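Local coordinates for extracellular matrix-binding protein ebh (PDB 4KJM), which probably acts as a surface adhesin that binds extracellular matrix, and is built here from consecutive helical modules, at residues G5-A10 with S39-I44; D25-K30 with T75-N80; N79-A84 with S114-V119; A88-S93 with A102-A107. All coordinates share one frame; numbering follows the deposited sequence.

Interaction 1: residues G5-A10 with S39-I44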
loop_
_atom_site.group_PDB
_atom_site.type_symbol
_atom_site.label_atom_id
_atom_site.label_comp_id
_atom_site.label_asym_id
_atom_site.label_seq_id
_atom_site.Cartn_x
_atom_site.Cartn_y
_atom_site.Cartn_z
ATOM N N GLY A 5 17.657 -4.919 -7.790
ATOM C CA GLY A 5 16.466 -5.687 -7.522
ATOM C C GLY A 5 15.476 -5.034 -6.556
ATOM O O GLY A 5 14.278 -5.031 -6.784
ATOM N N ASN A 6 15.987 -4.526 -5.455
ATOM C CA ASN A 6 15.166 -3.804 -4.496
ATOM C C ASN A 6 14.555 -2.556 -5.116
ATOM O O ASN A 6 13.428 -2.232 -4.822
ATOM C CB ASN A 6 15.953 -3.446 -3.254
ATOM C CG ASN A 6 16.030 -4.585 -2.270
ATOM O OD1 ASN A 6 16.309 -5.705 -2.635
ATOM N ND2 ASN A 6 15.750 -4.299 -1.007
ATOM N N LEU A 7 15.323 -1.829 -5.918
ATOM C CA LEU A 7 14.823 -0.619 -6.542
ATOM C C LEU A 7 13.673 -0.952 -7.477
ATOM O O LEU A 7 12.647 -0.312 -7.488
ATOM C CB LEU A 7 15.965 0.079 -7.315
ATOM C CG LEU A 7 15.639 1.468 -7.911
ATOM C CD1 LEU A 7 15.129 2.414 -6.853
ATOM C CD2 LEU A 7 16.832 2.043 -8.618
ATOM N N GLN A 8 13.857 -2.011 -8.255
ATOM C CA GLN A 8 12.830 -2.513 -9.168
ATOM C C GLN A 8 11.569 -2.865 -8.440
ATOM O O GLN A 8 10.490 -2.572 -8.917
ATOM C CB GLN A 8 13.408 -3.729 -9.917
ATOM C CG GLN A 8 14.439 -3.295 -10.916
ATOM C CD GLN A 8 13.904 -3.487 -12.289
ATOM O OE1 GLN A 8 14.484 -4.276 -13.100
ATOM N NE2 GLN A 8 12.727 -2.899 -12.533
ATOM N N THR A 9 11.713 -3.535 -7.284
ATOM C CA THR A 9 10.566 -3.876 -6.445
ATOM C C THR A 9 9.717 -2.556 -6.126
ATOM O O THR A 9 8.484 -2.465 -6.380
ATOM C CB THR A 9 11.043 -4.700 -5.215
ATOM O OG1 THR A 9 11.621 -5.954 -5.642
ATOM C CG2 THR A 9 9.919 -4.997 -4.287
ATOM N N ALA A 10 10.408 -1.474 -5.752
ATOM C CA ALA A 10 9.712 -0.164 -5.655
ATOM C C ALA A 10 9.152 0.446 -6.982
ATOM O O ALA A 10 8.017 0.946 -7.006
ATOM C CB ALA A 10 10.643 0.779 -4.906
ATOM N N SER A 39 10.166 8.604 -11.024
ATOM C CA SER A 39 10.797 8.968 -12.276
ATOM C C SER A 39 12.306 8.904 -12.200
ATOM O O SER A 39 12.996 8.384 -13.132
ATOM C CB SER A 39 10.393 10.396 -12.693
ATOM O OG SER A 39 9.017 10.476 -12.792
ATOM N N ALA A 40 12.855 9.418 -11.110
ATOM C CA ALA A 40 14.334 9.351 -10.891
ATOM C C ALA A 40 14.846 7.864 -10.832
ATOM O O ALA A 40 15.882 7.537 -11.384
ATOM C CB ALA A 40 14.735 10.157 -9.641
ATOM N N ALA A 41 14.098 6.974 -10.175
ATOM C CA ALA A 41 14.468 5.588 -10.063
ATOM C C ALA A 41 14.371 4.951 -11.439
ATOM O O ALA A 41 15.237 4.153 -11.792
ATOM C CB ALA A 41 13.562 4.845 -9.128
ATOM N N GLU A 42 13.324 5.321 -12.226
ATOM C CA GLU A 42 13.133 4.768 -13.578
ATOM C C GLU A 42 14.293 5.138 -14.491
ATOM O O GLU A 42 14.710 4.356 -15.354
ATOM C CB GLU A 42 11.788 5.204 -14.179
ATOM C CG GLU A 42 10.567 4.490 -13.602
ATOM C CD GLU A 42 9.215 5.119 -14.030
ATOM O OE1 GLU A 42 9.191 6.249 -14.566
ATOM O OE2 GLU A 42 8.164 4.472 -13.815
ATOM N N THR A 43 14.817 6.334 -14.296
ATOM C CA THR A 43 15.967 6.808 -15.059
ATOM C C THR A 43 17.161 5.877 -14.818
ATOM O O THR A 43 17.779 5.402 -15.748
ATOM C CB THR A 43 16.299 8.264 -14.680
ATOM O OG1 THR A 43 15.302 9.116 -15.229
ATOM C CG2 THR A 43 17.705 8.692 -15.225
ATOM N N ILE A 44 17.432 5.577 -13.554
ATOM C CA ILE A 44 18.482 4.633 -13.173
ATOM C C ILE A 44 18.242 3.225 -13.727
ATOM O O ILE A 44 19.103 2.652 -14.374
ATOM C CB ILE A 44 18.662 4.601 -11.632
ATOM C CG1 ILE A 44 19.289 5.923 -11.190
ATOM C CG2 ILE A 44 19.504 3.398 -11.212
ATOM C CD1 ILE A 44 19.076 6.209 -9.724
#
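Leu7 reaches helix 28-44 with both of its methyl groups, which land on different residues. CD1 lies against the methyl of Ala41, CD1 to CB 3.7 Å, while CD2 faces Ile44, where the distance from Leu7 CD2 to Ile44 CG2 is 4.0 Å. The fork straddles one turn of the partner helix, since Ala41 and Ile44 are three residues apart. Its placement follows from chi1 of Leu7 (-173°), which sets CG opposite the backbone N and extends the isobutyl group across the gap. At Ile44, chi1 of -70° turns the CG2 branch rather than the ethyl arm to Leu7, and the two side chains meet at about a right angle. No hydrogen bond crosses the interface, and the nearest CA pair, Leu7 and Ala41, is 7.1 Å apart.

The segments run in roughly opposite directions and belong to a helical bundle within the FIVAR domain, in which helix 55-71 is the third partner: Val58 packs on Leu7, Ala61 on Ile44 and Val65 on Ala10. Met4 and Ile11, from helix 2-11, add further cover to Ile44 and Ala41. At the edge of this apolar patch the carboxylate of Glu42 forms a salt bridge with Lys14. Beyond Leu7, Thr9 lies at the dimer interface, where its OG1 is hydrogen-bonded to Asn79 OD1 of the second subunit.

Interaction 2: residues D25-K30 with T75-N80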
loop_
_atom_site.group_PDB
_atom_site.type_symbol
_atom_site.label_atom_id
_atom_site.label_comp_id
_atom_site.label_asym_id
_atom_site.label_seq_id
_atom_site.Cartn_x
_atom_site.Cartn_y
_atom_site.Cartn_z
ATOM N N ASP A 25 -5.486 11.044 -2.403
ATOM C CA ASP A 25 -5.891 12.031 -1.442
ATOM C C ASP A 25 -4.711 12.596 -0.607
ATOM O O ASP A 25 -4.945 13.358 0.335
ATOM C CB ASP A 25 -7.024 11.498 -0.516
ATOM C CG ASP A 25 -8.400 11.514 -1.181
ATOM O OD1 ASP A 25 -8.585 12.228 -2.205
ATOM O OD2 ASP A 25 -9.282 10.743 -0.727
ATOM N N ALA A 26 -3.467 12.185 -0.911
ATOM C CA ALA A 26 -2.325 12.779 -0.255
ATOM C C ALA A 26 -2.224 14.247 -0.663
ATOM O O ALA A 26 -2.711 14.624 -1.705
ATOM C CB ALA A 26 -1.058 12.034 -0.624
ATOM N N ASP A 27 -1.567 15.047 0.144
ATOM C CA ASP A 27 -1.296 16.404 -0.168
ATOM C C ASP A 27 -0.586 16.447 -1.494
ATOM O O ASP A 27 0.267 15.614 -1.751
ATOM C CB ASP A 27 -0.348 17.025 0.860
ATOM C CG ASP A 27 -0.908 17.009 2.282
ATOM O OD1 ASP A 27 -2.124 16.931 2.483
ATOM O OD2 ASP A 27 -0.072 17.079 3.189
ATOM N N GLU A 28 -0.859 17.485 -2.288
ATOM C CA GLU A 28 -0.267 17.578 -3.613
ATOM C C GLU A 28 1.269 17.532 -3.642
ATOM O O GLU A 28 1.864 16.884 -4.519
ATOM C CB GLU A 28 -0.768 18.857 -4.312
ATOM C CG GLU A 28 -0.237 19.015 -5.734
ATOM C CD GLU A 28 -0.864 20.199 -6.472
ATOM O OE1 GLU A 28 -1.678 20.932 -5.829
ATOM O OE2 GLU A 28 -0.515 20.411 -7.677
ATOM N N GLN A 29 1.920 18.199 -2.689
ATOM C CA GLN A 29 3.378 18.157 -2.609
ATOM C C GLN A 29 3.886 16.743 -2.400
ATOM O O GLN A 29 4.956 16.381 -2.907
ATOM C CB GLN A 29 3.925 19.107 -1.462
ATOM N N LYS A 30 3.157 15.957 -1.631
ATOM C CA LYS A 30 3.589 14.598 -1.340
ATOM C C LYS A 30 3.360 13.711 -2.581
ATOM O O LYS A 30 4.141 12.797 -2.860
ATOM C CB LYS A 30 2.860 14.062 -0.061
ATOM C CG LYS A 30 3.258 14.790 1.221
ATOM C CD LYS A 30 2.412 14.373 2.394
ATOM C CE LYS A 30 2.983 14.847 3.736
ATOM N NZ LYS A 30 2.838 16.293 3.797
ATOM N N THR A 75 -4.828 8.549 3.577
ATOM C CA THR A 75 -5.621 7.885 4.583
ATOM C C THR A 75 -5.907 8.786 5.790
ATOM O O THR A 75 -7.081 8.944 6.196
ATOM C CB THR A 75 -4.911 6.605 5.056
ATOM O OG1 THR A 75 -4.650 5.767 3.929
ATOM C CG2 THR A 75 -5.758 5.846 5.982
ATOM N N GLN A 76 -4.845 9.421 6.308
ATOM C CA GLN A 76 -5.019 10.372 7.419
ATOM C C GLN A 76 -5.839 11.582 6.987
ATOM O O GLN A 76 -6.682 12.043 7.747
ATOM C CB GLN A 76 -3.670 10.774 8.061
ATOM C CG GLN A 76 -3.091 12.111 7.589
ATOM C CD GLN A 76 -1.936 12.682 8.483
ATOM O OE1 GLN A 76 -0.909 13.240 7.987
ATOM N NE2 GLN A 76 -2.124 12.585 9.802
ATOM N N ASN A 77 -5.651 12.056 5.761
ATOM C CA ASN A 77 -6.489 13.174 5.251
ATOM C C ASN A 77 -7.988 12.807 5.212
ATOM O O ASN A 77 -8.871 13.616 5.517
ATOM C CB ASN A 77 -6.022 13.620 3.871
ATOM C CG ASN A 77 -4.794 14.491 3.938
ATOM O OD1 ASN A 77 -4.462 14.946 5.020
ATOM N ND2 ASN A 77 -4.102 14.719 2.779
ATOM N N LEU A 78 -8.281 11.604 4.768
ATOM C CA LEU A 78 -9.639 11.106 4.807
ATOM C C LEU A 78 -10.176 11.026 6.215
ATOM O O LEU A 78 -11.281 11.515 6.466
ATOM C CB LEU A 78 -9.747 9.762 4.114
ATOM C CG LEU A 78 -11.089 9.077 4.128
ATOM C CD1 LEU A 78 -12.198 9.981 3.595
ATOM C CD2 LEU A 78 -10.981 7.713 3.398
ATOM N N ASN A 79 -9.423 10.430 7.147
ATOM C CA ASN A 79 -9.917 10.397 8.540
ATOM C C ASN A 79 -10.135 11.790 9.127
ATOM O O ASN A 79 -11.101 12.000 9.887
ATOM C CB ASN A 79 -9.044 9.503 9.425
ATOM C CG ASN A 79 -9.187 8.007 9.088
ATOM O OD1 ASN A 79 -10.260 7.545 8.727
ATOM N ND2 ASN A 79 -8.119 7.261 9.249
ATOM N N ASN A 80 -9.245 12.730 8.803
ATOM C CA ASN A 80 -9.396 14.105 9.257
ATOM C C ASN A 80 -10.635 14.776 8.685
ATOM O O ASN A 80 -11.353 15.498 9.371
ATOM C CB ASN A 80 -8.166 14.935 8.895
ATOM C CG ASN A 80 -6.952 14.591 9.738
ATOM O OD1 ASN A 80 -7.057 13.896 10.729
ATOM N ND2 ASN A 80 -5.777 15.053 9.305
#
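Asn77 meets residues 25-30 with its amide nitrogen, and both N-H groups of ND2 are directed at oxygens of that segment. One bond, from Asn77 ND2 to the backbone Asp25 O, is 2.9 Å long and nearly straight (N-H...O 173°). It lies in the carbonyl plane of Asp25 and in the amide plane of Asn77. The other runs from Asn77 ND2 to Asp27 OD1 at 3.0 Å and is more bent. The donor stands above the carboxylate plane, 44° out of it, although the acceptor stays near the amide plane. The carboxylate and amide planes are 32° apart, while the two side chains cross at about a right angle.

Asp27 is at the N-cap position of helix 28-44, but its carboxylate makes no capping bond. Its second oxygen forms a salt bridge, with Lys30 NZ 3.1 Å from Asp27 OD2 on the anti side, and Asn73 OD1 accepts a hydrogen bond from the backbone N of Asp27. The carboxylate of Asp25 serves a different neighbourhood: OD2 bonds to Gln21 NE2 and Val113 N, and OD1 pairs with Arg112.

Two acceptors at one nitrogen settle the amide orientation of Asn77, because its OD1 in that place would confront two oxygens. The contact thus links the FIVAR and GA family regions through directional polar bonds, with Lys30 probably offsetting part of the charge on Asp27.

Interaction 3: residues N79-A84 with S114-V119. With ZN (zinc ion), chain G.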
loop_
_atom_site.group_PDB
_atom_site.type_symbol
_atom_site.label_atom_id
_atom_site.label_comp_id
_atom_site.label_asym_id
_atom_site.label_seq_id
_atom_site.Cartn_x
_atom_site.Cartn_y
_atom_site.Cartn_z
ATOM N N ASN A 79 -9.423 10.430 7.147
ATOM C CA ASN A 79 -9.917 10.397 8.540
ATOM C C ASN A 79 -10.135 11.790 9.127
ATOM O O ASN A 79 -11.101 12.000 9.887
ATOM C CB ASN A 79 -9.044 9.503 9.425
ATOM C CG ASN A 79 -9.187 8.007 9.088
ATOM O OD1 ASN A 79 -10.260 7.545 8.727
ATOM N ND2 ASN A 79 -8.119 7.261 9.249
ATOM N N ASN A 80 -9.245 12.730 8.803
ATOM C CA ASN A 80 -9.396 14.105 9.257
ATOM C C ASN A 80 -10.635 14.776 8.685
ATOM O O ASN A 80 -11.353 15.498 9.371
ATOM C CB ASN A 80 -8.166 14.935 8.895
ATOM C CG ASN A 80 -6.952 14.591 9.738
ATOM O OD1 ASN A 80 -7.057 13.896 10.729
ATOM N ND2 ASN A 80 -5.777 15.053 9.305
ATOM N N ALA A 81 -10.870 14.555 7.401
ATOM C CA ALA A 81 -12.089 15.034 6.738
ATOM C C ALA A 81 -13.392 14.487 7.275
ATOM O O ALA A 81 -14.349 15.249 7.446
ATOM C CB ALA A 81 -12.004 14.784 5.240
ATOM N N LYS A 82 -13.411 13.201 7.601
ATOM C CA LYS A 82 -14.531 12.589 8.280
ATOM C C LYS A 82 -14.814 13.269 9.666
ATOM O O LYS A 82 -15.954 13.599 9.949
ATOM C CB LYS A 82 -14.265 11.105 8.470
ATOM C CG LYS A 82 -14.300 10.281 7.178
ATOM C CD LYS A 82 -14.136 8.807 7.486
ATOM C CE LYS A 82 -14.163 7.911 6.244
ATOM N NZ LYS A 82 -14.272 6.445 6.591
ATOM N N GLN A 83 -13.777 13.455 10.495
ATOM C CA GLN A 83 -13.933 14.028 11.823
ATOM C C GLN A 83 -14.390 15.474 11.730
ATOM O O GLN A 83 -15.244 15.902 12.486
ATOM C CB GLN A 83 -12.646 13.958 12.633
ATOM C CG GLN A 83 -12.801 14.573 14.038
ATOM C CD GLN A 83 -13.925 13.932 14.880
ATOM O OE1 GLN A 83 -13.744 12.842 15.443
ATOM N NE2 GLN A 83 -15.093 14.598 14.951
ATOM N N ALA A 84 -13.854 16.215 10.772
ATOM C CA ALA A 84 -14.335 17.576 10.545
ATOM C C ALA A 84 -15.822 17.612 10.185
ATOM O O ALA A 84 -16.567 18.526 10.626
ATOM C CB ALA A 84 -13.488 18.297 9.507
ATOM N N SER A 114 -13.098 14.163 -0.746
ATOM C CA SER A 114 -14.149 15.019 -1.340
ATOM C C SER A 114 -15.542 14.635 -0.887
ATOM O O SER A 114 -16.371 15.510 -0.689
ATOM C CB SER A 114 -14.104 14.991 -2.867
ATOM O OG SER A 114 -14.396 13.696 -3.328
ATOM N N ASN A 115 -15.793 13.342 -0.694
ATOM C CA ASN A 115 -17.090 12.893 -0.215
ATOM C C ASN A 115 -17.345 13.398 1.210
ATOM O O ASN A 115 -18.462 13.875 1.529
ATOM C CB ASN A 115 -17.245 11.368 -0.188
ATOM C CG ASN A 115 -16.859 10.710 -1.488
ATOM O OD1 ASN A 115 -16.087 9.753 -1.487
ATOM N ND2 ASN A 115 -17.422 11.196 -2.617
ATOM N N ALA A 116 -16.365 13.289 2.089
ATOM C CA ALA A 116 -16.552 13.806 3.436
ATOM C C ALA A 116 -16.743 15.325 3.489
ATOM O O ALA A 116 -17.509 15.868 4.307
ATOM C CB ALA A 116 -15.362 13.368 4.314
ATOM N N GLN A 117 -15.976 16.042 2.657
ATOM C CA GLN A 117 -16.106 17.476 2.534
ATOM C C GLN A 117 -17.462 17.885 2.016
ATOM O O GLN A 117 -18.023 18.938 2.453
ATOM C CB GLN A 117 -14.980 18.052 1.666
ATOM C CG GLN A 117 -13.596 17.848 2.347
ATOM C CD GLN A 117 -12.431 18.477 1.595
ATOM O OE1 GLN A 117 -12.427 18.542 0.390
ATOM N NE2 GLN A 117 -11.413 18.852 2.314
ATOM N N ASP A 118 -17.973 17.118 1.033
ATOM C CA ASP A 118 -19.357 17.352 0.520
ATOM C C ASP A 118 -20.375 17.171 1.629
ATOM O O ASP A 118 -21.346 17.938 1.765
ATOM C CB ASP A 118 -19.683 16.401 -0.634
ATOM C CG ASP A 118 -18.946 16.743 -1.902
ATOM O OD1 ASP A 118 -18.426 17.844 -1.953
ATOM O OD2 ASP A 118 -18.891 15.932 -2.864
ATOM N N VAL A 119 -20.191 16.134 2.433
ATOM C CA VAL A 119 -21.116 15.954 3.577
ATOM C C VAL A 119 -21.086 17.158 4.530
ATOM O O VAL A 119 -22.135 17.663 4.950
ATOM C CB VAL A 119 -20.805 14.672 4.336
ATOM C CG1 VAL A 119 -21.636 14.630 5.629
ATOM C CG2 VAL A 119 -21.042 13.447 3.438
HETATM ZN ZN ZN G . -17.473 17.951 -4.079
HETATM O O HOH W 1 -17.311 16.129 -4.847
HETATM O O HOH W 2 -15.621 18.692 -3.734
HETATM O O HOH W 3 -18.242 18.790 -5.755
#
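Lys82 leaves its helix with chi1 at -70° and is extended through every later torsion, so its CG stays beside Ala116, 4.3 Å from Ala116 CB, while the ammonium is carried well beyond. The centre of the contact needs no torsion at all. The methyl of Ala116 points into the opposing helix and rests on Ala81, with CB to CB at 3.8 Å and Ala116 CB to the carbonyl carbon of Ala81 at 3.7 Å. Alanine on both sides permits a close approach of the backbones: the CA atoms of Lys82 and Ala116 are 5.4 Å apart.

These are the first and last helices, 74-90 and 113-127, of the three-helix GA module, and the two segments run in the same general direction. Val113 covers Ala81 from one end of the contact, and Ala110 packs on Ala116 from the preceding loop. The polar end of Lys82 is held by Asn108 O of its own chain and also donates to Gly5 O of the second subunit.

On another side of helix 113-127, Asp118 binds a zinc ion through OD1, at 2.3 Å. This oxygen and three waters, each about 2.0 Å from the zinc, form a roughly tetrahedral close shell; Asp118 OD2 lies farther off, 2.8 Å from the metal, so the carboxylate leans toward an asymmetric bidentate mode. Water 1 also makes a short contact with Asp118 OD2, to which it donates a hydrogen bond.

Interaction 4: residues A88-S93 with A102-A107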
loop_
_atom_site.group_PDB
_atom_site.type_symbol
_atom_site.label_atom_id
_atom_site.label_comp_id
_atom_site.label_asym_id
_atom_site.label_seq_id
_atom_site.Cartn_x
_atom_site.Cartn_y
_atom_site.Cartn_z
ATOM N N ALA A 88 -18.835 19.225 12.516
ATOM C CA ALA A 88 -19.834 20.177 11.979
ATOM C C ALA A 88 -21.288 19.705 12.182
ATOM O O ALA A 88 -22.226 20.494 12.514
ATOM C CB ALA A 88 -19.564 20.452 10.514
ATOM N N ILE A 89 -21.508 18.424 11.930
ATOM C CA ILE A 89 -22.836 17.879 12.039
ATOM C C ILE A 89 -23.258 17.997 13.507
ATOM O O ILE A 89 -24.368 18.426 13.822
ATOM C CB ILE A 89 -22.869 16.435 11.571
ATOM C CG1 ILE A 89 -22.693 16.376 10.027
ATOM C CG2 ILE A 89 -24.162 15.750 11.981
ATOM C CD1 ILE A 89 -22.129 15.043 9.574
ATOM N N ASN A 90 -22.353 17.648 14.402
ATOM C CA ASN A 90 -22.666 17.804 15.839
ATOM C C ASN A 90 -22.957 19.225 16.281
ATOM O O ASN A 90 -23.811 19.427 17.119
ATOM C CB ASN A 90 -21.597 17.173 16.680
ATOM C CG ASN A 90 -21.715 15.679 16.672
ATOM O OD1 ASN A 90 -22.802 15.153 16.460
ATOM N ND2 ASN A 90 -20.618 14.993 16.855
ATOM N N GLY A 91 -22.271 20.203 15.710
ATOM C CA GLY A 91 -22.507 21.597 16.053
ATOM C C GLY A 91 -23.636 22.241 15.275
ATOM O O GLY A 91 -23.880 23.415 15.429
ATOM N N ALA A 92 -24.347 21.479 14.454
ATOM C CA ALA A 92 -25.447 22.013 13.681
ATOM C C ALA A 92 -26.767 21.953 14.492
ATOM O O ALA A 92 -27.570 21.001 14.372
ATOM C CB ALA A 92 -25.583 21.262 12.365
ATOM N N SER A 93 -26.987 22.996 15.273
ATOM C CA SER A 93 -28.059 23.036 16.263
ATOM C C SER A 93 -29.476 22.958 15.731
ATOM O O SER A 93 -30.402 22.683 16.510
ATOM C CB SER A 93 -27.930 24.322 17.069
ATOM O OG SER A 93 -28.030 25.436 16.201
ATOM N N ALA A 102 -28.187 10.638 9.632
ATOM C CA ALA A 102 -28.030 10.297 8.224
ATOM C C ALA A 102 -26.743 10.887 7.666
ATOM O O ALA A 102 -26.009 10.221 6.916
ATOM C CB ALA A 102 -29.218 10.794 7.410
ATOM N N LEU A 103 -26.487 12.144 8.035
ATOM C CA LEU A 103 -25.262 12.846 7.607
ATOM C C LEU A 103 -24.020 12.211 8.205
ATOM O O LEU A 103 -22.999 12.136 7.548
ATOM C CB LEU A 103 -25.374 14.339 7.932
ATOM C CG LEU A 103 -26.324 15.055 6.959
ATOM C CD1 LEU A 103 -26.764 16.381 7.572
ATOM C CD2 LEU A 103 -25.656 15.306 5.610
ATOM N N LYS A 104 -24.120 11.684 9.424
ATOM C CA LYS A 104 -22.973 11.022 10.085
ATOM C C LYS A 104 -22.627 9.737 9.362
ATOM O O LYS A 104 -21.455 9.398 9.178
ATOM C CB LYS A 104 -23.263 10.689 11.589
ATOM C CG LYS A 104 -23.158 11.896 12.498
ATOM C CD LYS A 104 -23.229 11.540 13.990
ATOM C CE LYS A 104 -23.310 12.801 14.824
ATOM N NZ LYS A 104 -23.396 12.526 16.288
ATOM N N ALA A 105 -23.672 8.977 9.000
ATOM C CA ALA A 105 -23.500 7.795 8.222
ATOM C C ALA A 105 -22.786 8.078 6.870
ATOM O O ALA A 105 -21.884 7.359 6.477
ATOM C CB ALA A 105 -24.841 7.138 7.990
ATOM N N GLN A 106 -23.169 9.153 6.195
ATOM C CA GLN A 106 -22.481 9.580 4.967
ATOM C C GLN A 106 -21.023 9.933 5.204
ATOM O O GLN A 106 -20.180 9.476 4.458
ATOM C CB GLN A 106 -23.178 10.779 4.342
ATOM C CG GLN A 106 -24.572 10.437 3.857
ATOM C CD GLN A 106 -25.286 11.699 3.353
ATOM O OE1 GLN A 106 -24.648 12.552 2.790
ATOM N NE2 GLN A 106 -26.569 11.778 3.519
ATOM N N ALA A 107 -20.718 10.685 6.280
ATOM C CA ALA A 107 -19.346 11.072 6.562
ATOM C C ALA A 107 -18.524 9.832 6.889
ATOM O O ALA A 107 -17.455 9.647 6.375
ATOM C CB ALA A 107 -19.315 12.056 7.708
#
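Ile89 supplies the apolar part of the contact, touching helix 97-108 with two branches. Its CD1 extends over the backbone turn of Leu103, with Ile89 CD1 to Leu103 CB at 3.7 Å and to Leu103 O at 3.6 Å. The other branch, CG2, meets the aliphatic stem of Lys104 at a slant, 4.0 Å from its CG. With chi1 of Ile89 at -71°, the longer arm goes to Leu103 and the methyl to Lys104.

The polar part is a single hydrogen bond. Lys104 is extended beyond CG, which brings NZ 2.7 Å from Asn90 OD1; the donor sits in the carbonyl plane, on a lone pair, with a C=O...N angle of 129°. On the lysine side the approach is cramped, since Lys104 CE is only 2.9 Å from Asn90 OD1. The two side chains cross at about a right angle, and the bond lies beside the apolar contact.

After Asn90, Ala92 is the centre of an inverse gamma turn, and the side-chain NZ of Lys100 donates to the backbone oxygens Ile89 O and Ala92 O. Ala123 of helix 113-127, the third helix, packs on Ile89. The contact itself joins antiparallel helices 74-90 and 97-108 of the three-helix bundle that defines the GA module.

Overall arrangement
From the N terminus, helix 2-11 opens interaction 1, which closes on the end of helix 28-44 within the FIVAR range. Interaction 2 starts inside that loop, at the beginning of helix 28-44, and closes on helix 74-90, so the two contacts cross; their centres are 24 Å apart. Interaction 2 therefore ties the FIVAR region to the GA module. Interaction 3 begins where it ends, sharing Asn79 and Asn80, and closes on helix 113-127. Interaction 4 is nested within that loop, joining helices 74-90 and 97-108, and touches interaction 3 directly through Val119 and Lys82. Interactions 1 and 4, 45 Å apart between centres, lie on opposite sides of the elongated chain's centre.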